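Local coordinates for metallo-beta-lactamase domain-containing protein (Enterococcus faecalis, PDB 2AZ4) that is of unknown function but binds two zinc ions and is probably a metal-dependent hydrolase, perhaps an RNA-binding exonuclease, at residues R246-L249 with Q255-F258; L59-K64 with S98-Y103; V218-P223 with E409-P414; K117-S122 with L290-I295. One frame throughout, in Å; residues are numbered along the deposited sequence.

Three of the contacts lie within about 10 to 14 Å of a zinc ion, measured from one side chain of each: Ile119 in contact 4 at about 10 Å, Ile220 in contact 3 at about 13 Å and Met100 in contact 2 at about 14 Å. Contacts 3 and 4 sit on opposite sides of the chain's centre. Contacts 2 and 4 touch where Ser98 OG packs on Leu120 CD1 at 3.5 Å. Contact 4 also joins the metallo-beta-lactamase part to the domain with the six-stranded parallel sheet. Contact 1 belongs to that second domain, its centre about 26 Å from that of contact 4, and is nested within the chain loops closed by contacts 3 and 4.

Contact 1 of 4, residues R246-L249 with Q255-F258; sequences RLEL and QITF
Ile256 meets Glu248 where helix 237-249, after a short loop, is followed by strand 256-260, packing the last turn of a helix on an inner strand of the six-stranded parallel alpha/beta sheet. This sheet is inserted between strands 212-216 and 399-403 of the metallo-beta-lactamase fold, an arrangement resembling the beta-CASP domain of related nucleases. The apolar touch is slight. The CB of Ile256 points at the helix, and its CG1 branch, anti to the carbonyl carbon (chi1 -49°), carries CD1 against the helix at Glu248, touching both its CA and the start of its side chain. Leu329 and Ile346, on the strands flanking 256-260, also lie against Ile256.

No hydrogen bond crosses between the two segments; the polar bonds lead to neighbours. The buried carboxylate of Glu248 is held at both oxygens, OE2 by Ser275 OG and OE1 by the backbone N of Arg277. With its head engaged in this way, Glu248 offers Ile256 its aliphatic stem. Leu247 sends its side chain to Ile346 and contributes its carbonyl oxygen, 4.3 Å from Ile256 CD1. That same methyl comes nearest at Glu248, standing 3.9 Å from CA and 4.2 Å from CG.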
loop_
_atom_site.group_PDB
_atom_site.type_symbol
_atom_site.label_atom_id
_atom_site.label_comp_id
_atom_site.label_asym_id
_atom_site.label_seq_id
_atom_site.Cartn_x
_atom_site.Cartn_y
_atom_site.Cartn_z
ATOM N N ARG A 246 -16.295 -12.002 -18.007
ATOM C CA ARG A 246 -16.147 -12.399 -19.409
ATOM C C ARG A 246 -15.236 -13.631 -19.548
ATOM O O ARG A 246 -15.582 -14.599 -20.225
ATOM C CB ARG A 246 -15.574 -11.257 -20.256
ATOM C CG ARG A 246 -15.356 -11.671 -21.757
ATOM C CD ARG A 246 -14.724 -10.572 -22.589
ATOM N NE ARG A 246 -13.481 -10.089 -21.983
ATOM C CZ ARG A 246 -12.278 -10.640 -22.150
ATOM N NH1 ARG A 246 -12.113 -11.713 -22.925
ATOM N NH2 ARG A 246 -11.229 -10.114 -21.530
ATOM N N LEU A 247 -14.082 -13.588 -18.901
ATOM C CA LEU A 247 -13.147 -14.704 -18.985
ATOM C C LEU A 247 -13.765 -16.014 -18.474
ATOM O O LEU A 247 -13.487 -17.077 -19.037
ATOM C CB LEU A 247 -11.819 -14.394 -18.263
ATOM C CG LEU A 247 -10.867 -13.378 -18.917
ATOM C CD1 LEU A 247 -9.814 -12.908 -17.922
ATOM C CD2 LEU A 247 -10.194 -13.940 -20.161
ATOM N N GLU A 248 -14.585 -15.936 -17.419
ATOM C CA GLU A 248 -15.280 -17.118 -16.918
ATOM C C GLU A 248 -16.310 -17.664 -17.922
ATOM O O GLU A 248 -16.357 -18.869 -18.194
ATOM C CB GLU A 248 -15.908 -16.848 -15.558
ATOM C CG GLU A 248 -14.880 -16.673 -14.422
ATOM C CD GLU A 248 -15.532 -16.702 -13.041
ATOM O OE1 GLU A 248 -16.575 -17.355 -12.868
ATOM O OE2 GLU A 248 -15.001 -16.084 -12.112
ATOM N N LEU A 249 -17.094 -16.767 -18.514
ATOM C CA LEU A 249 -18.163 -17.168 -19.447
ATOM C C LEU A 249 -17.633 -17.695 -20.767
ATOM O O LEU A 249 -18.282 -18.500 -21.430
ATOM C CB LEU A 249 -19.133 -16.003 -19.688
ATOM C CG LEU A 249 -19.882 -15.529 -18.436
ATOM C CD1 LEU A 249 -20.724 -14.261 -18.703
ATOM C CD2 LEU A 249 -20.725 -16.643 -17.875
ATOM N N GLN A 255 -10.482 -25.522 -15.868
ATOM C CA GLN A 255 -10.007 -25.031 -14.591
ATOM C C GLN A 255 -9.665 -23.558 -14.741
ATOM O O GLN A 255 -8.975 -23.168 -15.688
ATOM C CB GLN A 255 -8.796 -25.822 -14.106
ATOM C CG GLN A 255 -8.249 -25.325 -12.776
ATOM C CD GLN A 255 -7.213 -26.285 -12.201
ATOM O OE1 GLN A 255 -6.111 -26.359 -12.694
ATOM N NE2 GLN A 255 -7.573 -27.002 -11.149
ATOM N N ILE A 256 -10.195 -22.739 -13.837
ATOM C CA ILE A 256 -9.812 -21.314 -13.780
ATOM C C ILE A 256 -9.392 -20.932 -12.365
ATOM O O ILE A 256 -10.127 -21.175 -11.415
ATOM C CB ILE A 256 -10.949 -20.370 -14.209
ATOM C CG1 ILE A 256 -11.562 -20.833 -15.546
ATOM C CG2 ILE A 256 -10.407 -18.914 -14.302
ATOM C CD1 ILE A 256 -12.786 -20.027 -15.967
ATOM N N THR A 257 -8.227 -20.306 -12.254
ATOM C CA THR A 257 -7.687 -19.889 -10.967
ATOM C C THR A 257 -7.176 -18.465 -11.089
ATOM O O THR A 257 -7.014 -17.954 -12.199
ATOM C CB THR A 257 -6.549 -20.833 -10.488
ATOM O OG1 THR A 257 -5.504 -20.839 -11.455
ATOM C CG2 THR A 257 -7.060 -22.258 -10.322
ATOM N N PHE A 258 -6.910 -17.824 -9.961
ATOM C CA PHE A 258 -6.443 -16.457 -9.992
ATOM C C PHE A 258 -5.647 -16.179 -8.734
ATOM O O PHE A 258 -5.602 -17.008 -7.825
ATOM C CB PHE A 258 -7.642 -15.494 -10.093
ATOM C CG PHE A 258 -8.367 -15.286 -8.785
ATOM C CD1 PHE A 258 -8.218 -14.101 -8.084
ATOM C CD2 PHE A 258 -9.171 -16.291 -8.245
ATOM C CE1 PHE A 258 -8.873 -13.910 -6.863
ATOM C CE2 PHE A 258 -9.832 -16.110 -7.019
ATOM C CZ PHE A 258 -9.686 -14.922 -6.341
#

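Contact 2 of 4, residues L59-K64 with S98-Y103; sequences LVPELK and SRMINY
Val60 and Met100 mark the nearest approach of the two backbones, CA to CA 8.7 Å, with the irregular segment 59-64 passing a type I turn that runs from Ser98 to Ile101. The turn is closed by Ile101 N bonding to Ser98 O at 3.0 Å, and the chain goes on into a 3-10 turn in which Tyr103 N reaches Met100 O at 2.8 Å. Met100 therefore stands on a well-bonded corner, with its CB directed at 59-64.

The contact is apolar and rests largely on this one side chain. Met100 CG sits between the backbone N and the carbonyl carbon (chi1 73°), and from there the chain runs out extended through the sulfur to CE. Val60 answers with its CG1 branch, which lies 3.6 Å from Met100 SD. The Val60 CB is 3.9 Å from the same sulfur, and the two side chains cross at a slant.

Segment 98-103 directly follows the HxHxDH zinc motif of the metallo-beta-lactamase fold, His92 to His97. Ser98 OG hydrogen-bonds back to the carbonyls of Ala93 and His94 within it. Met100 itself stays clear of the metal site, its side chain about 10 Å from that of His97. Leu54 and Ile55 of helix 51-56 also touch Val60, while Phe36 touches Met100. Past the sulfur, the terminal methyl CE of Met100 comes up to the ring of Pro61, 4.3 Å from its CD.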
loop_
_atom_site.group_PDB
_atom_site.type_symbol
_atom_site.label_atom_id
_atom_site.label_comp_id
_atom_site.label_asym_id
_atom_site.label_seq_id
_atom_site.Cartn_x
_atom_site.Cartn_y
_atom_site.Cartn_z
ATOM N N LEU A 59 18.938 3.798 3.976
ATOM C CA LEU A 59 17.596 3.319 3.645
ATOM C C LEU A 59 16.534 3.877 4.600
ATOM O O LEU A 59 15.347 3.927 4.276
ATOM C CB LEU A 59 17.560 1.790 3.552
ATOM C CG LEU A 59 18.584 1.283 2.550
ATOM C CD1 LEU A 59 18.777 -0.197 2.758
ATOM C CD2 LEU A 59 18.123 1.572 1.098
ATOM N N VAL A 60 16.978 4.307 5.777
ATOM C CA VAL A 60 16.097 4.988 6.711
ATOM C C VAL A 60 16.841 6.252 7.129
ATOM O O VAL A 60 18.067 6.288 7.046
ATOM C CB VAL A 60 15.733 4.088 7.953
ATOM C CG1 VAL A 60 15.200 2.763 7.504
ATOM C CG2 VAL A 60 16.940 3.865 8.869
ATOM N N PRO A 61 16.109 7.295 7.568
ATOM C CA PRO A 61 16.815 8.512 7.955
ATOM C C PRO A 61 17.328 8.471 9.393
ATOM O O PRO A 61 16.808 7.711 10.213
ATOM C CB PRO A 61 15.728 9.586 7.814
ATOM C CG PRO A 61 14.455 8.867 8.193
ATOM C CD PRO A 61 14.641 7.432 7.706
ATOM N N GLU A 62 18.328 9.307 9.688
ATOM C CA GLU A 62 18.754 9.607 11.049
ATOM C C GLU A 62 17.679 10.438 11.706
ATOM O O GLU A 62 17.303 11.486 11.178
ATOM C CB GLU A 62 20.048 10.433 11.019
ATOM C CG GLU A 62 21.245 9.692 10.478
ATOM C CD GLU A 62 22.179 9.146 11.580
ATOM O OE1 GLU A 62 23.309 8.747 11.227
ATOM O OE2 GLU A 62 21.812 9.114 12.781
ATOM N N LEU A 63 17.159 9.983 12.842
ATOM C CA LEU A 63 16.052 10.683 13.485
ATOM C C LEU A 63 16.296 10.747 14.978
ATOM O O LEU A 63 16.752 9.781 15.577
ATOM C CB LEU A 63 14.704 10.011 13.187
ATOM C CG LEU A 63 14.135 9.986 11.755
ATOM C CD1 LEU A 63 12.893 9.075 11.660
ATOM C CD2 LEU A 63 13.785 11.369 11.257
ATOM N N LYS A 64 15.977 11.886 15.581
ATOM C CA LYS A 64 16.255 12.061 16.997
ATOM C C LYS A 64 15.032 11.675 17.789
ATOM O O LYS A 64 13.935 12.154 17.497
ATOM C CB LYS A 64 16.660 13.511 17.292
ATOM C CG LYS A 64 16.925 13.795 18.765
ATOM C CD LYS A 64 17.124 15.295 18.992
ATOM C CE LYS A 64 16.916 15.668 20.456
ATOM N NZ LYS A 64 15.515 15.413 20.931
ATOM N N SER A 98 5.078 1.229 5.292
ATOM C CA SER A 98 4.892 0.642 6.654
ATOM C C SER A 98 6.078 -0.178 7.205
ATOM O O SER A 98 6.130 -0.510 8.410
ATOM C CB SER A 98 3.631 -0.246 6.657
ATOM O OG SER A 98 3.779 -1.355 5.746
ATOM N N ARG A 99 7.031 -0.490 6.321
ATOM C CA ARG A 99 7.989 -1.569 6.573
ATOM C C ARG A 99 8.688 -1.501 7.933
ATOM O O ARG A 99 8.975 -2.536 8.526
ATOM C CB ARG A 99 9.030 -1.640 5.465
ATOM C CG ARG A 99 9.852 -2.893 5.488
ATOM C CD ARG A 99 10.800 -3.003 4.311
ATOM N NE ARG A 99 11.589 -4.173 4.618
ATOM C CZ ARG A 99 12.894 -4.207 4.810
ATOM N NH1 ARG A 99 13.674 -3.142 4.613
ATOM N NH2 ARG A 99 13.414 -5.365 5.137
ATOM N N MET A 100 8.987 -0.305 8.425
ATOM C CA MET A 100 9.741 -0.218 9.670
ATOM C C MET A 100 8.957 0.171 10.916
ATOM O O MET A 100 9.574 0.568 11.912
ATOM C CB MET A 100 11.018 0.657 9.516
ATOM C CG MET A 100 10.802 2.168 9.409
ATOM S SD MET A 100 12.328 3.144 9.621
ATOM C CE MET A 100 11.654 4.789 9.346
ATOM N N ILE A 101 7.621 0.046 10.908
ATOM C CA ILE A 101 6.862 0.532 12.077
ATOM C C ILE A 101 7.315 -0.143 13.398
ATOM O O ILE A 101 7.225 0.466 14.465
ATOM C CB ILE A 101 5.319 0.452 11.927
ATOM C CG1 ILE A 101 4.863 -0.997 11.639
ATOM C CG2 ILE A 101 4.821 1.473 10.864
ATOM C CD1 ILE A 101 3.403 -1.194 11.934
ATOM N N ASN A 102 7.842 -1.371 13.324
ATOM C CA ASN A 102 8.268 -2.045 14.560
ATOM C C ASN A 102 9.486 -1.392 15.203
ATOM O O ASN A 102 9.783 -1.645 16.377
ATOM C CB ASN A 102 8.543 -3.527 14.356
ATOM C CG ASN A 102 7.276 -4.353 14.225
ATOM O OD1 ASN A 102 7.292 -5.452 13.637
ATOM N ND2 ASN A 102 6.200 -3.878 14.800
ATOM N N TYR A 103 10.177 -0.548 14.439
ATOM C CA TYR A 103 11.299 0.223 15.001
ATOM C C TYR A 103 10.865 1.537 15.654
ATOM O O TYR A 103 11.671 2.226 16.296
ATOM C CB TYR A 103 12.352 0.504 13.923
ATOM C CG TYR A 103 13.241 -0.674 13.583
ATOM C CD1 TYR A 103 13.167 -1.889 14.291
ATOM C CD2 TYR A 103 14.167 -0.570 12.545
ATOM C CE1 TYR A 103 14.016 -2.972 13.959
ATOM C CE2 TYR A 103 15.011 -1.621 12.220
ATOM C CZ TYR A 103 14.934 -2.814 12.915
ATOM O OH TYR A 103 15.796 -3.840 12.550
#

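Contact 3 of 4, residues V218-P223 with E409-P414; sequences VSISFP and EKLENP
Ile220 sets its terminal methyl against the junction of Lys410 and Leu411, and this single side chain carries most of the contact. On the buried side Ile220 CD1 lies 4.1 Å from Leu411 CD1 and at the same distance from Leu411 CB, methyl against an apolar branch. Ile220 CG1 occupies the position between the backbone N and the carbonyl carbon (chi1 50°), and with chi2 extended the branch carries CD1 to segment 409-414. The CB of Leu411 does not face the other segment; CD1, at the far end of the side chain, makes the approach. Leu411 also packs on Leu400 and Pro402 of strand 399-403, while Pro385 touches Ile220.

The lysine side is open to solvent, though its distances are similar. Lys410 CB is 4.0 Å from Ile220 CD1, and the two side chains run past each other in opposite directions. The extended chi2 brings Lys410 CD to 3.9 Å from Ile220 O, and the bend at chi3 (68°) keeps CE beside the same oxygen, with no hydrogen bond between the segments.

Segment 218-223 is itself secured through Ser221 OG, which bonds to Leu406 N and Gly217 O. Both segments belong to loops that follow neighbouring parallel strands, 212-216 and 399-403, in one sheet of the metallo-beta-lactamase sandwich; the second strand leads into the zinc ligand His404, whose side chain is about 9 Å from that of Leu411.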
loop_
_atom_site.group_PDB
_atom_site.type_symbol
_atom_site.label_atom_id
_atom_site.label_comp_id
_atom_site.label_asym_id
_atom_site.label_seq_id
_atom_site.Cartn_x
_atom_site.Cartn_y
_atom_site.Cartn_z
ATOM N N VAL A 218 3.778 8.586 -8.920
ATOM C CA VAL A 218 4.221 7.244 -9.296
ATOM C C VAL A 218 4.039 6.972 -10.799
ATOM O O VAL A 218 5.007 6.596 -11.488
ATOM C CB VAL A 218 3.547 6.156 -8.426
ATOM C CG1 VAL A 218 3.918 4.764 -8.915
ATOM C CG2 VAL A 218 3.936 6.342 -6.956
ATOM N N SER A 219 2.829 7.187 -11.314
ATOM C CA SER A 219 2.538 6.774 -12.688
ATOM C C SER A 219 3.396 7.501 -13.741
ATOM O O SER A 219 3.714 6.924 -14.779
ATOM C CB SER A 219 1.067 6.924 -13.024
ATOM O OG SER A 219 0.699 8.293 -13.095
ATOM N N ILE A 220 3.756 8.756 -13.480
ATOM C CA ILE A 220 4.631 9.506 -14.399
ATOM C C ILE A 220 6.121 9.104 -14.308
ATOM O O ILE A 220 6.947 9.596 -15.080
ATOM C CB ILE A 220 4.515 11.025 -14.189
ATOM C CG1 ILE A 220 4.681 11.359 -12.704
ATOM C CG2 ILE A 220 3.217 11.553 -14.765
ATOM C CD1 ILE A 220 4.964 12.799 -12.422
ATOM N N SER A 221 6.469 8.226 -13.371
ATOM C CA SER A 221 7.859 7.815 -13.185
ATOM C C SER A 221 8.338 6.821 -14.232
ATOM O O SER A 221 9.536 6.615 -14.384
ATOM C CB SER A 221 8.045 7.191 -11.802
ATOM O OG SER A 221 7.840 8.142 -10.795
ATOM N N PHE A 222 7.391 6.180 -14.913
ATOM C CA PHE A 222 7.669 5.080 -15.818
ATOM C C PHE A 222 7.010 5.387 -17.153
ATOM O O PHE A 222 5.785 5.574 -17.211
ATOM C CB PHE A 222 7.119 3.770 -15.239
ATOM C CG PHE A 222 7.596 3.479 -13.843
ATOM C CD1 PHE A 222 6.807 3.802 -12.740
ATOM C CD2 PHE A 222 8.845 2.916 -13.630
ATOM C CE1 PHE A 222 7.258 3.551 -11.437
ATOM C CE2 PHE A 222 9.308 2.668 -12.328
ATOM C CZ PHE A 222 8.510 2.981 -11.237
ATOM N N PRO A 223 7.817 5.501 -18.227
ATOM C CA PRO A 223 7.261 5.757 -19.565
ATOM C C PRO A 223 6.307 4.649 -20.007
ATOM O O PRO A 223 6.507 3.482 -19.653
ATOM C CB PRO A 223 8.503 5.764 -20.470
ATOM C CG PRO A 223 9.644 6.086 -19.543
ATOM C CD PRO A 223 9.287 5.428 -18.242
ATOM N N GLU A 409 9.795 16.690 -11.982
ATOM C CA GLU A 409 9.660 17.855 -12.887
ATOM C C GLU A 409 8.474 17.726 -13.827
ATOM O O GLU A 409 8.007 18.728 -14.374
ATOM C CB GLU A 409 10.950 18.107 -13.686
ATOM C CG GLU A 409 12.070 18.637 -12.808
ATOM C CD GLU A 409 13.099 19.490 -13.545
ATOM O OE1 GLU A 409 14.076 18.906 -14.070
ATOM O OE2 GLU A 409 12.961 20.741 -13.556
ATOM N N LYS A 410 7.981 16.501 -14.002
ATOM C CA LYS A 410 6.803 16.257 -14.841
ATOM C C LYS A 410 5.485 16.649 -14.155
ATOM O O LYS A 410 4.453 16.830 -14.819
ATOM C CB LYS A 410 6.777 14.807 -15.310
ATOM C CG LYS A 410 7.884 14.468 -16.296
ATOM C CD LYS A 410 7.815 12.998 -16.764
ATOM C CE LYS A 410 6.579 12.711 -17.622
ATOM N NZ LYS A 410 6.839 12.801 -19.101
ATOM N N LEU A 411 5.517 16.792 -12.832
ATOM C CA LEU A 411 4.335 17.202 -12.078
ATOM C C LEU A 411 4.254 18.727 -11.923
ATOM O O LEU A 411 5.001 19.322 -11.138
ATOM C CB LEU A 411 4.272 16.502 -10.705
ATOM C CG LEU A 411 2.849 16.298 -10.173
ATOM C CD1 LEU A 411 2.039 15.308 -11.052
ATOM C CD2 LEU A 411 2.848 15.862 -8.696
ATOM N N GLU A 412 3.308 19.329 -12.642
ATOM C CA GLU A 412 3.190 20.789 -12.761
ATOM C C GLU A 412 2.021 21.376 -11.987
ATOM O O GLU A 412 0.945 20.754 -11.881
ATOM C CB GLU A 412 3.054 21.190 -14.233
ATOM C CG GLU A 412 4.359 21.100 -15.028
ATOM C CD GLU A 412 4.143 21.167 -16.529
ATOM O OE1 GLU A 412 3.264 21.931 -16.983
ATOM O OE2 GLU A 412 4.871 20.449 -17.253
ATOM N N ASN A 413 2.234 22.588 -11.472
ATOM C CA ASN A 413 1.201 23.354 -10.794
ATOM C C ASN A 413 0.832 24.642 -11.567
ATOM O O ASN A 413 1.475 25.671 -11.381
ATOM C CB ASN A 413 1.657 23.708 -9.382
ATOM C CG ASN A 413 0.566 24.350 -8.555
ATOM O OD1 ASN A 413 -0.631 24.260 -8.875
ATOM N ND2 ASN A 413 0.966 24.987 -7.457
ATOM N N PRO A 414 -0.199 24.572 -12.438
ATOM C CA PRO A 414 -0.739 25.762 -13.105
ATOM C C PRO A 414 -1.235 26.830 -12.133
ATOM O O PRO A 414 -1.342 27.985 -12.511
ATOM C CB PRO A 414 -1.935 25.206 -13.899
ATOM C CG PRO A 414 -1.603 23.776 -14.125
ATOM C CD PRO A 414 -0.907 23.347 -12.870
#

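Contact 4 of 4, residues K117-S122 with L290-I295; sequences KMILNS and LEVFGI
Met118 lies across the stem and carboxylate of Glu291, and with Val292 these residues form most of a helix-to-helix contact. Helix 114-123 belongs to the metallo-beta-lactamase part, and helix 283-293 to the domain built on the six-stranded parallel sheet, so the two domains meet here.

Met118 gives its whole length. Its CG, anti to the carbonyl carbon (chi1 -69°), starts an extended chain that crosses Glu291 at a slant. Glu291 OE2 is 3.4 Å from Met118 CG, and the methyl CE of Met118 packs 4.0 Å from Glu291 CG. Glu291 stretches out to meet it with CG anti to the backbone N (chi1 -173°), placing its carboxylate beside the neighbouring helix.

Val292 works one step deeper. Its CG2 branch is shared, 4.0 Å from Met118 SD and 4.1 Å from Ile119 CD1. Ile119 continues inward to Val265 and Leu288 and to Ala93, which lies in sequence between the zinc ligands His92 and His94.

No direct hydrogen bond joins the two segments, but one water does: it donates to Met118 O at 2.7 Å and to Glu291 OE1 at 2.6 Å. Met118 O also accepts the helical bond from Ser122 N at 3.2 Å. The mixture of thioether, branched methyls and a solvated carboxylate implies an interface that is apolar on its inner side and water-mediated on its solvent side, where the probably ionised Glu291 keeps its charge hydrated while its carbons join the packing.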
loop_
_atom_site.group_PDB
_atom_site.type_symbol
_atom_site.label_atom_id
_atom_site.label_comp_id
_atom_site.label_asym_id
_atom_site.label_seq_id
_atom_site.Cartn_x
_atom_site.Cartn_y
_atom_site.Cartn_z
ATOM N N LYS A 117 -4.851 -0.944 9.854
ATOM C CA LYS A 117 -4.369 -1.754 10.979
ATOM C C LYS A 117 -4.715 -3.262 10.827
ATOM O O LYS A 117 -3.843 -4.127 11.031
ATOM C CB LYS A 117 -4.888 -1.167 12.299
ATOM C CG LYS A 117 -4.480 -1.943 13.555
ATOM C CD LYS A 117 -5.193 -1.379 14.764
ATOM C CE LYS A 117 -4.977 -2.306 15.954
ATOM N NZ LYS A 117 -5.380 -1.702 17.259
ATOM N N MET A 118 -5.973 -3.562 10.465
ATOM C CA MET A 118 -6.413 -4.929 10.154
ATOM C C MET A 118 -5.574 -5.575 9.054
ATOM O O MET A 118 -5.092 -6.704 9.223
ATOM C CB MET A 118 -7.879 -4.964 9.690
ATOM C CG MET A 118 -8.884 -4.643 10.767
ATOM S SD MET A 118 -10.624 -4.545 10.241
ATOM C CE MET A 118 -11.160 -4.770 11.887
ATOM N N ILE A 119 -5.479 -4.886 7.907
ATOM C CA ILE A 119 -4.679 -5.340 6.750
ATOM C C ILE A 119 -3.241 -5.700 7.147
ATOM O O ILE A 119 -2.750 -6.794 6.867
ATOM C CB ILE A 119 -4.705 -4.265 5.594
ATOM C CG1 ILE A 119 -6.124 -4.070 5.035
ATOM C CG2 ILE A 119 -3.742 -4.602 4.443
ATOM C CD1 ILE A 119 -6.828 -5.357 4.701
ATOM N N LEU A 120 -2.582 -4.770 7.820
ATOM C CA LEU A 120 -1.179 -4.877 8.148
ATOM C C LEU A 120 -0.940 -6.078 9.050
ATOM O O LEU A 120 -0.005 -6.862 8.822
ATOM C CB LEU A 120 -0.753 -3.596 8.860
ATOM C CG LEU A 120 0.618 -2.954 8.712
ATOM C CD1 LEU A 120 1.323 -3.252 7.369
ATOM C CD2 LEU A 120 0.451 -1.458 8.937
ATOM N N ASN A 121 -1.797 -6.230 10.061
ATOM C CA ASN A 121 -1.653 -7.325 11.009
ATOM C C ASN A 121 -1.793 -8.690 10.312
ATOM O O ASN A 121 -1.176 -9.665 10.723
ATOM C CB ASN A 121 -2.634 -7.177 12.176
ATOM C CG ASN A 121 -2.059 -6.362 13.309
ATOM O OD1 ASN A 121 -2.349 -5.192 13.447
ATOM N ND2 ASN A 121 -1.201 -6.973 14.100
ATOM N N SER A 122 -2.593 -8.729 9.249
ATOM C CA SER A 122 -2.742 -9.913 8.408
ATOM C C SER A 122 -1.559 -10.089 7.450
ATOM O O SER A 122 -1.003 -11.190 7.340
ATOM C CB SER A 122 -4.047 -9.826 7.618
ATOM O OG SER A 122 -4.162 -10.890 6.698
ATOM N N LEU A 290 -13.428 -11.733 6.101
ATOM C CA LEU A 290 -14.410 -11.885 7.163
ATOM C C LEU A 290 -14.174 -10.776 8.177
ATOM O O LEU A 290 -15.110 -10.130 8.613
ATOM C CB LEU A 290 -14.300 -13.269 7.822
ATOM C CG LEU A 290 -15.155 -13.564 9.072
ATOM C CD1 LEU A 290 -16.664 -13.403 8.788
ATOM C CD2 LEU A 290 -14.847 -14.959 9.612
ATOM N N GLU A 291 -12.912 -10.530 8.508
ATOM C CA GLU A 291 -12.572 -9.524 9.507
ATOM C C GLU A 291 -12.966 -8.102 9.078
ATOM O O GLU A 291 -13.587 -7.365 9.844
ATOM C CB GLU A 291 -11.075 -9.584 9.829
ATOM C CG GLU A 291 -10.711 -8.681 10.988
ATOM C CD GLU A 291 -9.225 -8.591 11.207
ATOM O OE1 GLU A 291 -8.487 -9.322 10.517
ATOM O OE2 GLU A 291 -8.798 -7.779 12.062
ATOM N N VAL A 292 -12.628 -7.750 7.837
ATOM C CA VAL A 292 -12.865 -6.421 7.277
ATOM C C VAL A 292 -14.331 -6.162 6.857
ATOM O O VAL A 292 -14.875 -5.090 7.129
ATOM C CB VAL A 292 -11.873 -6.149 6.080
ATOM C CG1 VAL A 292 -12.202 -4.853 5.370
ATOM C CG2 VAL A 292 -10.438 -6.084 6.583
ATOM N N PHE A 293 -14.958 -7.127 6.183
ATOM C CA PHE A 293 -16.291 -6.945 5.597
ATOM C C PHE A 293 -17.411 -7.808 6.168
ATOM O O PHE A 293 -18.580 -7.623 5.801
ATOM C CB PHE A 293 -16.246 -7.171 4.080
ATOM C CG PHE A 293 -15.506 -6.109 3.327
ATOM C CD1 PHE A 293 -15.837 -4.768 3.482
ATOM C CD2 PHE A 293 -14.481 -6.441 2.461
ATOM C CE1 PHE A 293 -15.160 -3.787 2.785
ATOM C CE2 PHE A 293 -13.783 -5.452 1.770
ATOM C CZ PHE A 293 -14.125 -4.133 1.929
ATOM N N GLY A 294 -17.074 -8.754 7.032
ATOM C CA GLY A 294 -18.053 -9.742 7.497
ATOM C C GLY A 294 -18.508 -10.693 6.395
ATOM O O GLY A 294 -19.532 -11.355 6.532
ATOM N N ILE A 295 -17.750 -10.761 5.301
ATOM C CA ILE A 295 -18.122 -11.614 4.184
ATOM C C ILE A 295 -17.599 -13.035 4.417
ATOM O O ILE A 295 -16.459 -13.231 4.825
ATOM C CB ILE A 295 -17.665 -11.030 2.841
ATOM C CG1 ILE A 295 -18.528 -9.814 2.492
ATOM C CG2 ILE A 295 -17.766 -12.089 1.711
ATOM C CD1 ILE A 295 -17.997 -8.996 1.291
HETATM O O HOH W 1 -5.963 -8.690 10.788
#